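Local coordinates for DNA processing protein DprA (PDB 3UQZ) that binds single-stranded DNA cooperatively, protects it from nucleases and helps load the RecA recombinase onto it during transformation, at residues Q199-K202 against F203-P206. Numbering follows the deposited sequence.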
loop_
_atom_site.group_PDB
_atom_site.type_symbol
_atom_site.label_atom_id
_atom_site.label_comp_id
_atom_site.label_asym_id
_atom_site.label_seq_id
_atom_site.Cartn_x
_atom_site.Cartn_y
_atom_site.Cartn_z
ATOM N N GLN A 199 26.010 -23.723 16.123
ATOM C CA GLN A 199 24.579 -23.956 16.306
ATOM C C GLN A 199 23.646 -22.767 16.015
ATOM O O GLN A 199 24.073 -21.615 16.142
ATOM C CB GLN A 199 24.337 -24.495 17.742
ATOM C CG GLN A 199 24.922 -25.884 18.017
ATOM C CD GLN A 199 24.436 -26.926 17.050
ATOM O OE1 GLN A 199 25.185 -27.366 16.177
ATOM N NE2 GLN A 199 23.172 -27.326 17.169
ATOM N N PRO A 200 22.347 -23.026 15.693
ATOM C CA PRO A 200 21.406 -21.914 15.445
ATOM C C PRO A 200 21.013 -21.092 16.695
ATOM O O PRO A 200 19.854 -21.108 17.140
ATOM C CB PRO A 200 20.209 -22.616 14.794
ATOM C CG PRO A 200 20.249 -23.984 15.314
ATOM C CD PRO A 200 21.686 -24.333 15.484
ATOM N N LEU A 201 21.982 -20.346 17.240
ATOM C CA LEU A 201 21.813 -19.457 18.393
ATOM C C LEU A 201 20.949 -18.274 17.967
ATOM O O LEU A 201 21.101 -17.773 16.848
ATOM C CB LEU A 201 23.202 -18.973 18.874
ATOM C CG LEU A 201 23.932 -19.789 19.973
ATOM C CD1 LEU A 201 23.790 -21.293 19.800
ATOM C CD2 LEU A 201 25.401 -19.429 20.031
ATOM N N LYS A 202 20.016 -17.850 18.835
ATOM C CA LYS A 202 19.065 -16.765 18.543
ATOM C C LYS A 202 19.652 -15.539 17.864
ATOM O O LYS A 202 19.143 -15.144 16.819
ATOM C CB LYS A 202 18.236 -16.392 19.777
ATOM C CG LYS A 202 16.785 -16.915 19.756
ATOM C CD LYS A 202 16.557 -18.345 19.186
ATOM C CE LYS A 202 16.666 -19.485 20.181
ATOM N NZ LYS A 202 16.458 -20.803 19.517
ATOM N N PHE A 203 20.748 -14.980 18.421
ATOM C CA PHE A 203 21.411 -13.770 17.922
ATOM C C PHE A 203 22.040 -13.879 16.525
ATOM O O PHE A 203 22.326 -12.849 15.909
ATOM C CB PHE A 203 22.418 -13.228 18.954
ATOM C CG PHE A 203 23.734 -13.967 19.049
ATOM C CD1 PHE A 203 24.866 -13.491 18.396
ATOM C CD2 PHE A 203 23.846 -15.127 19.803
ATOM C CE1 PHE A 203 26.084 -14.166 18.490
ATOM C CE2 PHE A 203 25.066 -15.801 19.897
ATOM C CZ PHE A 203 26.178 -15.311 19.244
ATOM N N HIS A 204 22.260 -15.117 16.034
ATOM C CA HIS A 204 22.834 -15.395 14.709
ATOM C C HIS A 204 21.928 -14.939 13.572
ATOM O O HIS A 204 22.426 -14.585 12.515
ATOM C CB HIS A 204 23.140 -16.892 14.535
ATOM C CG HIS A 204 24.291 -17.402 15.342
ATOM N ND1 HIS A 204 24.695 -18.718 15.252
ATOM C CD2 HIS A 204 25.090 -16.759 16.228
ATOM C CE1 HIS A 204 25.733 -18.834 16.065
ATOM N NE2 HIS A 204 26.001 -17.682 16.683
ATOM N N PHE A 205 20.608 -14.964 13.788
ATOM C CA PHE A 205 19.594 -14.615 12.799
ATOM C C PHE A 205 19.448 -13.131 12.487
ATOM O O PHE A 205 19.629 -12.794 11.313
ATOM C CB PHE A 205 18.295 -15.399 13.025
ATOM C CG PHE A 205 18.599 -16.884 13.032
ATOM C CD1 PHE A 205 18.791 -17.576 11.840
ATOM C CD2 PHE A 205 18.804 -17.564 14.231
ATOM C CE1 PHE A 205 19.137 -18.928 11.847
ATOM C CE2 PHE A 205 19.150 -18.919 14.235
ATOM C CZ PHE A 205 19.309 -19.593 13.045
ATOM N N PRO A 206 19.263 -12.208 13.476
ATOM C CA PRO A 206 19.277 -10.768 13.146
ATOM C C PRO A 206 20.607 -10.343 12.517
ATOM O O PRO A 206 20.608 -9.491 11.630
ATOM C CB PRO A 206 19.094 -10.091 14.508
ATOM C CG PRO A 206 18.466 -11.114 15.356
ATOM C CD PRO A 206 19.059 -12.408 14.928
#
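Leu201 CB sits over one face of the His204 imidazole, 3.7 Å from the ring centroid and only 7° off the normal, which meets the geometry of a CH-pi contact. At the edge of the same imidazole, in its plane, stands Phe203 CE1, while His204 CD2 in turn lies over a rim of the Phe203 ring. Leu201 and Phe203 run side by side, Leu201 CD2 reaching Phe203 CE2 at 3.6 Å; chi1 of 77° puts Phe203 CG between its backbone N and carbonyl carbon, which brings the ring alongside Leu201. The Phe205 ring takes Pro200 at its edge: Pro200 CB lies 3.6 Å from Phe205 CZ, and Pro200 O is also in the ring plane.

The backbone beneath is a type I beta turn from Leu201 to His204, closed by His204 N to Leu201 O at 3.0 Å with a 150° N-H...O angle. A weak bond follows from Phe205 N to Lys202 O at 3.4 Å. The turn thus leads the loop after strand 189-192 into helix 204-215 of the Rossmann-like domain.

Tyr194 stacks on His204, and Tyr173 meets the Phe205 ring. Because ND1 of the buried His204 is hydrogen-bonded to Gly166 O, the imidazole's rotation is probably fixed by a polar bond as well as by the leucine on its face.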